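Local atomic coordinates of hypothetical protein (Uncultured marine organism, PDB entry 2OD6), a protein that is of unknown function but forms a dimer of ferredoxin-like fold and holds the keto fatty acid 10-oxohexadecanoic acid in a pocket between sheet and helices. Residues Phe7-Thr12 against Thr101-Val106; Lys37-Arg42 against Ile77-Asp82; Leu44-Met49 against Thr64-Asp69. All coordinates share one frame; numbering follows the deposited sequence. Where two conformers were deposited one is given.

All three contacts touch one ligand, 10-oxohexadecanoic acid. Contacts 1 and 3 belong to the same antiparallel sheet, and their centres are about 9 Å apart. Strands 7-15 and 59-67 are neighbours there, joined by probable hydrogen bonds such as Phe-7 O to Tyr-67 N at 2.8 Å. Contact 2 joins the two long helices that pack on this sheet. Its centre lies about 11 Å from that of contact 3 and about 16 Å from that of contact 1. Met-39 ties it to contact 3, its CE lying 3.5 Å from Tyr-67 OH. Contacts 1 and 3 both bind the ligand carboxylate, and contact 2 adds Ile-77 beside the carboxyl group and Leu-80 along the chain.

Contact 1: residues Phe7-Thr12 against Thr101-Val106. With OHA (10-oxohexadecanoic acid), chain E.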
loop_
_atom_site.group_PDB
_atom_site.type_symbol
_atom_site.label_atom_id
_atom_site.label_comp_id
_atom_site.label_asym_id
_atom_site.label_seq_id
_atom_site.Cartn_x
_atom_site.Cartn_y
_atom_site.Cartn_z
ATOM N N PHE A 7 -0.947 6.301 10.476
ATOM C CA PHE A 7 -2.076 6.011 9.609
ATOM C C PHE A 7 -1.583 5.978 8.140
ATOM O O PHE A 7 -0.728 6.791 7.776
ATOM C CB PHE A 7 -3.139 7.108 9.738
ATOM C CG PHE A 7 -4.195 6.827 10.769
ATOM C CD1 PHE A 7 -3.850 6.474 12.064
ATOM C CD2 PHE A 7 -5.538 6.906 10.439
ATOM C CE1 PHE A 7 -4.829 6.209 13.032
ATOM C CE2 PHE A 7 -6.522 6.653 11.404
ATOM C CZ PHE A 7 -6.158 6.306 12.696
ATOM N N THR A 8 -2.118 5.047 7.334
ATOM C CA THR A 8 -1.794 4.906 5.905
ATOM C C THR A 8 -3.011 4.564 5.103
ATOM O O THR A 8 -3.753 3.673 5.468
ATOM C CB THR A 8 -0.745 3.820 5.650
ATOM O OG1 THR A 8 0.459 4.161 6.348
ATOM C CG2 THR A 8 -0.363 3.715 4.150
ATOM N N SER A 9 -3.204 5.303 4.018
ATOM C CA SER A 9 -4.301 5.080 3.095
ATOM C C SER A 9 -3.718 4.591 1.775
ATOM O O SER A 9 -2.639 5.060 1.380
ATOM C CB SER A 9 -5.045 6.358 2.894
ATOM O OG SER A 9 -5.611 6.806 4.092
ATOM N N PHE A 10 -4.416 3.657 1.126
ATOM C CA PHE A 10 -4.033 3.133 -0.181
ATOM C C PHE A 10 -5.164 3.366 -1.075
ATOM O O PHE A 10 -6.224 2.797 -0.857
ATOM C CB PHE A 10 -3.770 1.624 -0.133
ATOM C CG PHE A 10 -2.763 1.224 0.886
ATOM C CD1 PHE A 10 -1.409 1.255 0.607
ATOM C CD2 PHE A 10 -3.168 0.842 2.148
ATOM C CE1 PHE A 10 -0.478 0.889 1.566
ATOM C CE2 PHE A 10 -2.239 0.474 3.110
ATOM C CZ PHE A 10 -0.895 0.505 2.827
ATOM N N THR A 11 -4.992 4.262 -2.027
ATOM C CA THR A 11 -6.094 4.512 -2.995
ATOM C C THR A 11 -5.733 3.778 -4.258
ATOM O O THR A 11 -4.627 4.011 -4.823
ATOM C CB THR A 11 -6.202 6.020 -3.222
ATOM O OG1 THR A 11 -6.546 6.655 -1.985
ATOM C CG2 THR A 11 -7.235 6.368 -4.269
ATOM N N THR A 12 -6.683 3.003 -4.778
ATOM C CA THR A 12 -6.517 2.322 -6.046
ATOM C C THR A 12 -7.369 3.068 -7.035
ATOM O O THR A 12 -8.571 3.329 -6.798
ATOM C CB THR A 12 -6.881 0.791 -6.001
ATOM O OG1 THR A 12 -6.009 0.143 -5.060
ATOM C CG2 THR A 12 -6.729 0.146 -7.395
ATOM N N THR A 101 -10.421 3.362 -1.696
ATOM C CA THR A 101 -9.375 3.583 -0.688
ATOM C C THR A 101 -9.484 2.637 0.487
ATOM O O THR A 101 -10.561 2.423 1.021
ATOM C CB THR A 101 -9.346 5.027 -0.179
ATOM O OG1 THR A 101 -9.182 5.901 -1.293
ATOM C CG2 THR A 101 -8.149 5.248 0.771
ATOM N N SER A 102 -8.348 2.075 0.886
ATOM C CA SER A 102 -8.284 1.311 2.092
ATOM C C SER A 102 -7.493 2.128 3.071
ATOM O O SER A 102 -6.291 2.328 2.902
ATOM C CB SER A 102 -7.709 -0.085 1.830
ATOM O OG SER A 102 -8.761 -0.847 1.226
ATOM N N ARG A 103 -8.173 2.599 4.111
ATOM C CA ARG A 103 -7.541 3.386 5.170
ATOM C C ARG A 103 -7.187 2.476 6.342
ATOM O O ARG A 103 -8.043 1.710 6.826
ATOM C CB ARG A 103 -8.469 4.510 5.613
ATOM C CG ARG A 103 -8.913 5.410 4.457
ATOM C CD ARG A 103 -9.706 6.613 4.924
ATOM N NE ARG A 103 -9.657 7.685 3.931
ATOM C CZ ARG A 103 -10.474 7.796 2.886
ATOM N NH1 ARG A 103 -11.456 6.923 2.681
ATOM N NH2 ARG A 103 -10.319 8.812 2.043
ATOM N N CYS A 104 -5.939 2.606 6.805
ATOM C CA CYS A 104 -5.313 1.692 7.767
ATOM C C CYS A 104 -4.623 2.401 8.921
ATOM O O CYS A 104 -4.337 3.577 8.847
ATOM C CB CYS A 104 -4.245 0.835 7.050
ATOM S SG CYS A 104 -4.948 -0.032 5.604
ATOM N N LEU A 105 -4.393 1.637 9.989
ATOM C CA LEU A 105 -3.428 1.914 11.045
ATOM C C LEU A 105 -2.273 0.993 10.836
ATOM O O LEU A 105 -2.462 -0.171 10.505
ATOM C CB LEU A 105 -3.935 1.492 12.438
ATOM C CG LEU A 105 -5.365 1.653 12.864
ATOM C CD1 LEU A 105 -5.464 1.207 14.317
ATOM C CD2 LEU A 105 -5.731 3.104 12.703
ATOM N N VAL A 106 -1.080 1.479 11.116
ATOM C CA VAL A 106 0.135 0.660 11.012
ATOM C C VAL A 106 0.221 -0.224 12.257
ATOM O O VAL A 106 0.239 0.263 13.395
ATOM C CB VAL A 106 1.381 1.532 10.900
ATOM C CG1 VAL A 106 2.642 0.664 10.839
ATOM C CG2 VAL A 106 1.283 2.458 9.695
HETATM O O2 OHA E . -5.764 9.368 2.992
HETATM C C16 OHA E . -6.600 9.423 2.094
HETATM O O3 OHA E . -7.665 8.673 2.271
HETATM C C15 OHA E . -6.472 10.317 0.870
HETATM C C14 OHA E . -7.356 9.837 -0.298
HETATM C C13 OHA E . -7.495 10.829 -1.480
HETATM C C12 OHA E . -7.126 10.246 -2.860
HETATM C C11 OHA E . -7.717 11.011 -4.075
HETATM C C10 OHA E . -6.743 11.304 -5.235
HETATM C C9 OHA E . -5.876 12.544 -4.923
HETATM C C8 OHA E . -4.588 12.725 -5.762
HETATM C C7 OHA E . -3.707 13.838 -5.180
HETATM O O1 OHA E . -2.894 13.597 -4.290
HETATM C C6 OHA E . -3.788 15.279 -5.634
HETATM C C5 OHA E . -4.715 15.497 -6.828
HETATM C C4 OHA E . -4.651 16.965 -7.291
HETATM C C3 OHA E . -5.412 17.289 -8.592
HETATM C C2 OHA E . -5.046 16.434 -9.814
HETATM C C1 OHA E . -6.252 15.635 -10.289
HETATM O O HOH W 1 -5.570 6.199 7.009
#
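Strand 7-15 pairs with strand 98-109, an edge strand of this chain's ferredoxin-like sheet, which continues beyond it into the second subunit. The backbone part is tight and antiparallel. Thr-8 with Cys-104 and Phe-10 with Ser-102 are the hydrogen-bonded pairs. Ser-102 N gives a nearly straight bond to Phe-10 O, 2.8 Å long and 165° at the hydrogen. On the face of Thr-8 and Phe-10, Cys-104 SG lies in the plane of the Phe-10 ring at its edge, 3.7 Å from CE2, a sulfur-aromatic contact. Residues 7-11 and Cys-104 are buried; the rest of 101-106 is partly exposed, the more open side.

The other face carries Phe-7, Ser-9, Thr-11 and their partners. Leu-105 CD2 sits over one face of the Phe-7 ring, 3.2 Å from CZ. Trp-53 of the second subunit also meets this ring. An alanine at Phe-7 would probably leave Leu-105 CD2 without its aromatic partner and loosen the packing on Trp-53 of that subunit. A water donates to Ser-9 OG and, weakly, to Cys-104 O.

The ligand carboxylate lies on this face. Ser-9 OG donates to its O2 at 2.8 Å, and Arg-103 NH2 is 2.7 Å from its O3. The positive charge is likely to favour an ionised acid. Thr-101 CG2 lies over one face of the guanidinium. Thr-11 OG1 and Thr-101 OG1 share a hydrogen bond of 2.8 Å.

Contact 2: residues Lys37-Arg42 against Ile77-Asp82. With OHA (10-oxohexadecanoic acid), chain E.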
loop_
_atom_site.group_PDB
_atom_site.type_symbol
_atom_site.label_atom_id
_atom_site.label_comp_id
_atom_site.label_asym_id
_atom_site.label_seq_id
_atom_site.Cartn_x
_atom_site.Cartn_y
_atom_site.Cartn_z
ATOM N N LYS A 37 3.385 20.074 -0.670
ATOM C CA LYS A 37 3.754 21.020 0.353
ATOM C C LYS A 37 2.624 21.129 1.374
ATOM O O LYS A 37 2.868 21.160 2.579
ATOM C CB LYS A 37 4.012 22.381 -0.304
ATOM C CG LYS A 37 4.728 23.360 0.520
ATOM C CD LYS A 37 5.018 24.651 -0.263
ATOM C CE LYS A 37 3.785 25.545 -0.430
ATOM N NZ LYS A 37 2.991 25.211 -1.660
ATOM N N GLU A 38 1.389 21.201 0.887
ATOM C CA GLU A 38 0.249 21.401 1.782
ATOM C C GLU A 38 0.022 20.217 2.690
ATOM O O GLU A 38 -0.207 20.380 3.891
ATOM C CB GLU A 38 -1.015 21.701 0.981
ATOM C CG GLU A 38 -0.964 23.022 0.275
ATOM C CD GLU A 38 -1.004 24.234 1.205
ATOM O OE1 GLU A 38 -1.309 24.105 2.405
ATOM O OE2 GLU A 38 -0.743 25.339 0.712
HETATM N N MSE A 39 0.090 19.024 2.117
HETATM C CA MSE A 39 -0.131 17.792 2.881
HETATM C C MSE A 39 0.981 17.503 3.904
HETATM O O MSE A 39 0.716 17.070 5.030
HETATM C CB MSE A 39 -0.323 16.596 1.922
HETATM C CG MSE A 39 -1.553 16.698 1.121
HETATM SE SE MSE A 39 -1.991 15.112 0.077
HETATM C CE MSE A 39 -2.943 13.969 1.396
ATOM N N LYS A 40 2.221 17.767 3.527
ATOM C CA LYS A 40 3.313 17.552 4.434
ATOM C C LYS A 40 3.260 18.523 5.573
ATOM O O LYS A 40 3.593 18.153 6.701
ATOM C CB LYS A 40 4.661 17.621 3.727
ATOM C CG LYS A 40 4.898 16.450 2.795
ATOM C CD LYS A 40 6.368 16.304 2.507
ATOM C CE LYS A 40 6.640 15.012 1.748
ATOM N NZ LYS A 40 8.042 15.061 1.236
ATOM N N SER A 41 2.812 19.761 5.316
ATOM C CA SER A 41 2.687 20.746 6.395
ATOM C C SER A 41 1.605 20.321 7.383
ATOM O O SER A 41 1.544 20.858 8.484
ATOM C CB SER A 41 2.350 22.134 5.852
ATOM O OG SER A 41 0.987 22.176 5.429
ATOM N N ARG A 42 0.746 19.387 6.969
ATOM C CA ARG A 42 -0.303 18.815 7.815
ATOM C C ARG A 42 0.008 17.430 8.336
ATOM O O ARG A 42 -0.861 16.783 8.939
ATOM C CB ARG A 42 -1.610 18.800 7.037
ATOM C CG ARG A 42 -2.118 20.175 6.752
ATOM C CD ARG A 42 -3.270 20.131 5.782
ATOM N NE ARG A 42 -3.907 21.428 5.696
ATOM C CZ ARG A 42 -3.465 22.455 4.973
ATOM N NH1 ARG A 42 -2.366 22.364 4.244
ATOM N NH2 ARG A 42 -4.130 23.598 5.001
ATOM N N ILE A 77 -7.333 14.895 5.056
ATOM C CA ILE A 77 -8.679 14.732 4.480
ATOM C C ILE A 77 -9.464 16.043 4.449
ATOM O O ILE A 77 -10.172 16.346 3.492
ATOM C CB ILE A 77 -9.495 13.686 5.296
ATOM C CG1 ILE A 77 -8.856 12.307 5.183
ATOM C CG2 ILE A 77 -10.957 13.680 4.883
ATOM C CD1 ILE A 77 -8.175 12.013 3.868
ATOM N N ALA A 78 -9.348 16.816 5.518
ATOM C CA ALA A 78 -9.961 18.123 5.597
ATOM C C ALA A 78 -9.444 19.023 4.484
ATOM O O ALA A 78 -10.217 19.665 3.780
ATOM C CB ALA A 78 -9.687 18.743 6.956
ATOM N N TYR A 79 -8.127 19.058 4.331
ATOM C CA TYR A 79 -7.479 19.852 3.302
ATOM C C TYR A 79 -7.940 19.397 1.926
ATOM O O TYR A 79 -8.228 20.218 1.072
ATOM C CB TYR A 79 -5.944 19.733 3.395
ATOM C CG TYR A 79 -5.245 20.185 2.148
ATOM C CD1 TYR A 79 -5.158 21.538 1.838
ATOM C CD2 TYR A 79 -4.699 19.270 1.257
ATOM C CE1 TYR A 79 -4.528 21.968 0.672
ATOM C CE2 TYR A 79 -4.063 19.697 0.056
ATOM C CZ TYR A 79 -3.984 21.035 -0.214
ATOM O OH TYR A 79 -3.369 21.476 -1.366
ATOM N N LEU A 80 -7.983 18.092 1.693
ATOM C CA LEU A 80 -8.318 17.620 0.359
ATOM C C LEU A 80 -9.778 17.896 0.027
ATOM O O LEU A 80 -10.061 18.369 -1.060
ATOM C CB LEU A 80 -7.957 16.153 0.161
ATOM C CG LEU A 80 -6.471 15.737 0.065
ATOM C CD1 LEU A 80 -6.374 14.208 0.034
ATOM C CD2 LEU A 80 -5.757 16.323 -1.149
ATOM N N GLU A 81 -10.704 17.650 0.954
ATOM C CA GLU A 81 -12.130 17.869 0.672
ATOM C C GLU A 81 -12.393 19.358 0.441
ATOM O O GLU A 81 -13.164 19.734 -0.422
ATOM C CB GLU A 81 -13.026 17.320 1.792
ATOM C CG GLU A 81 -13.094 15.778 1.836
ATOM N N ASP A 82 -11.707 20.195 1.206
ATOM C CA ASP A 82 -11.743 21.647 1.024
ATOM C C ASP A 82 -11.309 22.078 -0.371
ATOM O O ASP A 82 -11.996 22.846 -1.038
ATOM C CB ASP A 82 -10.772 22.277 2.011
ATOM C CG ASP A 82 -11.432 23.231 2.919
ATOM O OD1 ASP A 82 -11.687 24.369 2.465
ATOM O OD2 ASP A 82 -11.688 22.835 4.084
HETATM O O2 OHA E . -5.764 9.368 2.992
HETATM C C16 OHA E . -6.600 9.423 2.094
HETATM O O3 OHA E . -7.665 8.673 2.271
HETATM C C15 OHA E . -6.472 10.317 0.870
HETATM C C14 OHA E . -7.356 9.837 -0.298
HETATM C C13 OHA E . -7.495 10.829 -1.480
HETATM C C12 OHA E . -7.126 10.246 -2.860
HETATM C C11 OHA E . -7.717 11.011 -4.075
HETATM C C10 OHA E . -6.743 11.304 -5.235
HETATM C C9 OHA E . -5.876 12.544 -4.923
HETATM C C8 OHA E . -4.588 12.725 -5.762
HETATM C C7 OHA E . -3.707 13.838 -5.180
HETATM O O1 OHA E . -2.894 13.597 -4.290
HETATM C C6 OHA E . -3.788 15.279 -5.634
HETATM C C5 OHA E . -4.715 15.497 -6.828
HETATM C C4 OHA E . -4.651 16.965 -7.291
HETATM C C3 OHA E . -5.412 17.289 -8.592
HETATM C C2 OHA E . -5.046 16.434 -9.814
HETATM C C1 OHA E . -6.252 15.635 -10.289
#
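The two long helices of the ferredoxin-like fold, 18-40 and 70-85, meet near the end of the first. Tyr-79 carries most of the contact. Its CG is anti to the backbone N (chi1 163°), and the side chain crosses those of Glu-38, Met-39 and Arg-42 at about right angles. Glu-38 CB lies over one face of the phenol ring, 3.3 Å from CZ. Met-39, a selenomethionine, brings CG to 4.1 Å from Tyr-79 CE2.

Arg-42 comes back from the turn after the helix with its chain extended from CG to NE. One face of its guanidinium lies against the base of the tyrosine, with NE 3.5 Å from Tyr-79 CB. Tyr-79 CD1 sits over the centre of the guanidinium, and the two planes are 29° apart. The group is held by Glu-38. NH1 donates to Glu-38 OE1 at 2.7 Å in a salt bridge that uses the anti lone pair, and also to Glu-38 O. Both acceptors are close to the guanidinium plane. Ser-41 OG gives a second bond to Glu-38 O, at 2.6 Å.

Deeper in, the contact becomes apolar. The Met-39 chain bends at its last torsion (chi3 84°), and CE reaches Leu-80 CD1 at 3.7 Å. Leu-80 CD1 also touches the ligand chain at C13, and Ile-77 CD1 lies 3.5 Å from the ligand carboxyl carbon C16. No hydrogen bond joins the two segments. Side-chain packing therefore joins them, beside a weak hydrogen bond from Asn-76 ND2 to Met-39 O, while the salt bridge within 37-42 fixes the guanidinium against the tyrosine.

Contact 3: residues Leu44-Met49 against Thr64-Asp69; sequences LLKFSM and TYEYKD. With OHA (10-oxohexadecanoic acid), chain E.
Phe-47 holds CG anti to the backbone N (chi1 169°), while Tyr-65 sets CG anti to its carbonyl carbon (chi1 -62°). The two side chains then run side by side. The edge of Phe-47 points at one face of Tyr-65 in an offset edge-to-face pair, with the planes at 62°. The closest carbons are Phe-47 CD1 and Tyr-65 CE2, 3.5 Å apart. Ligand C15 lies over the opposite face of Tyr-65, so the ring is sandwiched. Leu-44 CD1 packs at the edge of this ring and 3.7 Å from Tyr-67 CE1. Both phenols bind the ligand. Tyr-67 OH donates to the carboxylate oxygen O2 at 2.6 Å, with O2 in the plane of its ring. Tyr-65 OH gives a longer bond of 3.2 Å to the keto oxygen O1.

Strands 44-52 and 59-67 form the beta hairpin of the ferredoxin-like sheet, and a classic beta bulge interrupts their pairing. Leu-45 and Lys-46 both face Glu-66. Leu-45 N donates to Glu-66 O at 2.6 Å, nearly along the C=O axis, while the bond from Lys-46 N to the same oxygen is weak. Regular antiparallel pairing then follows towards Ser-48 and Thr-64.

On the face away from the ligand, Lys-46 and Glu-66 lie alongside each other. Lys-46 NZ and Glu-66 OE2 are too far apart for a salt bridge, and a water joins them. Glu-66 OE1 instead forms a salt bridge with Lys-46 of the second subunit. Nearby, Ser-48 OG and Thr-64 OG1 share a hydrogen bond of 2.7 Å. Each oxygen takes the crowded position between backbone N and carbonyl carbon. Asn-50 ND2 is a further partner of Ser-48 OG.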
loop_
_atom_site.group_PDB
_atom_site.type_symbol
_atom_site.label_atom_id
_atom_site.label_comp_id
_atom_site.label_asym_id
_atom_site.label_seq_id
_atom_site.Cartn_x
_atom_site.Cartn_y
_atom_site.Cartn_z
ATOM N N LEU A 44 1.537 14.629 6.441
ATOM C CA LEU A 44 1.896 13.621 5.444
ATOM C C LEU A 44 3.392 13.384 5.532
ATOM O O LEU A 44 4.180 14.322 5.459
ATOM C CB LEU A 44 1.548 14.068 4.010
ATOM C CG LEU A 44 1.727 13.020 2.881
ATOM C CD1 LEU A 44 0.689 11.929 2.925
ATOM C CD2 LEU A 44 1.691 13.710 1.542
ATOM N N LEU A 45 3.778 12.125 5.718
ATOM C CA LEU A 45 5.204 11.773 5.771
ATOM C C LEU A 45 5.746 11.438 4.364
ATOM O O LEU A 45 6.864 11.836 4.016
ATOM C CB LEU A 45 5.453 10.617 6.758
ATOM C CG LEU A 45 5.325 10.800 8.278
ATOM C CD1 LEU A 45 5.451 9.393 8.935
ATOM C CD2 LEU A 45 6.320 11.807 8.890
ATOM N N LYS A 46 4.935 10.763 3.552
ATOM C CA LYS A 46 5.363 10.276 2.259
ATOM C C LYS A 46 4.155 10.008 1.397
ATOM O O LYS A 46 3.077 9.588 1.899
ATOM C CB LYS A 46 6.205 8.993 2.404
ATOM C CG LYS A 46 6.828 8.482 1.119
ATOM C CD LYS A 46 7.599 7.166 1.334
ATOM C CE LYS A 46 7.622 6.300 0.051
ATOM N NZ LYS A 46 8.483 5.125 0.264
ATOM N N PHE A 47 4.330 10.268 0.094
ATOM C CA PHE A 47 3.365 9.853 -0.935
ATOM C C PHE A 47 4.064 8.972 -2.001
ATOM O O PHE A 47 5.235 9.179 -2.294
ATOM C CB PHE A 47 2.780 11.071 -1.620
ATOM C CG PHE A 47 1.977 10.751 -2.846
ATOM C CD1 PHE A 47 0.640 10.480 -2.742
ATOM C CD2 PHE A 47 2.569 10.759 -4.125
ATOM C CE1 PHE A 47 -0.111 10.188 -3.866
ATOM C CE2 PHE A 47 1.821 10.471 -5.264
ATOM C CZ PHE A 47 0.476 10.205 -5.130
ATOM N N SER A 48 3.334 8.008 -2.593
ATOM C CA SER A 48 3.871 7.229 -3.745
ATOM C C SER A 48 2.773 6.864 -4.649
ATOM O O SER A 48 1.663 6.754 -4.179
ATOM C CB SER A 48 4.706 6.004 -3.313
ATOM O OG SER A 48 3.926 4.937 -2.804
HETATM N N MSE A 49 3.081 6.775 -5.949
HETATM C CA MSE A 49 2.141 6.269 -6.966
HETATM C C MSE A 49 2.819 5.055 -7.598
HETATM O O MSE A 49 3.990 5.101 -7.922
HETATM C CB MSE A 49 1.749 7.365 -7.984
HETATM C CG MSE A 49 0.871 6.957 -9.101
HETATM SE SE MSE A 49 0.006 8.639 -9.637
HETATM C CE MSE A 49 1.743 9.658 -9.870
ATOM N N THR A 64 -0.139 5.709 -2.194
ATOM C CA THR A 64 -0.047 5.496 -0.807
ATOM C C THR A 64 0.180 6.862 -0.151
ATOM O O THR A 64 0.975 7.648 -0.635
ATOM C CB THR A 64 1.100 4.516 -0.432
ATOM O OG1 THR A 64 2.334 5.183 -0.653
ATOM C CG2 THR A 64 1.041 3.233 -1.270
ATOM N N TYR A 65 -0.554 7.131 0.932
ATOM C CA TYR A 65 -0.387 8.318 1.755
ATOM C C TYR A 65 0.039 7.880 3.147
ATOM O O TYR A 65 -0.715 7.206 3.834
ATOM C CB TYR A 65 -1.720 9.032 1.842
ATOM C CG TYR A 65 -2.217 9.483 0.537
ATOM C CD1 TYR A 65 -2.969 8.613 -0.253
ATOM C CD2 TYR A 65 -1.935 10.751 0.044
ATOM C CE1 TYR A 65 -3.465 8.995 -1.516
ATOM C CE2 TYR A 65 -2.443 11.152 -1.242
ATOM C CZ TYR A 65 -3.187 10.258 -1.981
ATOM O OH TYR A 65 -3.649 10.637 -3.189
ATOM N N GLU A 66 1.238 8.208 3.567
ATOM C CA GLU A 66 1.705 7.791 4.852
ATOM C C GLU A 66 1.646 8.995 5.802
ATOM O O GLU A 66 2.402 9.936 5.638
ATOM C CB GLU A 66 3.150 7.300 4.770
ATOM C CG GLU A 66 3.271 5.905 4.187
ATOM C CD GLU A 66 4.674 5.515 3.862
ATOM O OE1 GLU A 66 5.583 5.596 4.731
ATOM O OE2 GLU A 66 4.851 5.099 2.708
ATOM N N TYR A 67 0.760 8.932 6.793
ATOM C CA TYR A 67 0.600 9.983 7.769
ATOM C C TYR A 67 1.240 9.681 9.129
ATOM O O TYR A 67 1.387 8.518 9.541
ATOM C CB TYR A 67 -0.872 10.252 7.975
ATOM C CG TYR A 67 -1.681 10.477 6.706
ATOM C CD1 TYR A 67 -1.662 11.695 6.060
ATOM C CD2 TYR A 67 -2.494 9.478 6.186
ATOM C CE1 TYR A 67 -2.423 11.916 4.900
ATOM C CE2 TYR A 67 -3.264 9.700 5.053
ATOM C CZ TYR A 67 -3.231 10.934 4.437
ATOM O OH TYR A 67 -4.002 11.188 3.325
ATOM N N LYS A 68 1.580 10.744 9.839
ATOM C CA LYS A 68 2.212 10.657 11.154
ATOM C C LYS A 68 1.294 9.941 12.148
ATOM O O LYS A 68 1.750 9.192 13.009
ATOM C CB LYS A 68 2.517 12.084 11.641
ATOM C CG LYS A 68 3.471 12.272 12.813
ATOM C CD LYS A 68 3.744 13.814 13.056
ATOM C CE LYS A 68 2.954 14.451 14.237
ATOM N NZ LYS A 68 3.142 15.992 14.551
ATOM N N ASP A 69 -0.010 10.182 12.031
ATOM C CA ASP A 69 -0.964 9.745 13.064
ATOM C C ASP A 69 -2.363 10.049 12.620
ATOM O O ASP A 69 -2.559 10.577 11.533
ATOM C CB ASP A 69 -0.687 10.395 14.433
ATOM C CG ASP A 69 -0.513 11.933 14.383
ATOM O OD1 ASP A 69 -1.083 12.614 13.521
ATOM O OD2 ASP A 69 0.179 12.456 15.274
HETATM O O2 OHA E . -5.764 9.368 2.992
HETATM C C16 OHA E . -6.600 9.423 2.094
HETATM O O3 OHA E . -7.665 8.673 2.271
HETATM C C15 OHA E . -6.472 10.317 0.870
HETATM C C14 OHA E . -7.356 9.837 -0.298
HETATM C C13 OHA E . -7.495 10.829 -1.480
HETATM C C12 OHA E . -7.126 10.246 -2.860
HETATM C C11 OHA E . -7.717 11.011 -4.075
HETATM C C10 OHA E . -6.743 11.304 -5.235
HETATM C C9 OHA E . -5.876 12.544 -4.923
HETATM C C8 OHA E . -4.588 12.725 -5.762
HETATM C C7 OHA E . -3.707 13.838 -5.180
HETATM O O1 OHA E . -2.894 13.597 -4.290
HETATM C C6 OHA E . -3.788 15.279 -5.634
HETATM C C5 OHA E . -4.715 15.497 -6.828
HETATM C C4 OHA E . -4.651 16.965 -7.291
HETATM C C3 OHA E . -5.412 17.289 -8.592
HETATM C C2 OHA E . -5.046 16.434 -9.814
HETATM C C1 OHA E . -6.252 15.635 -10.289
HETATM O O HOH W 2 7.485 3.924 2.772
#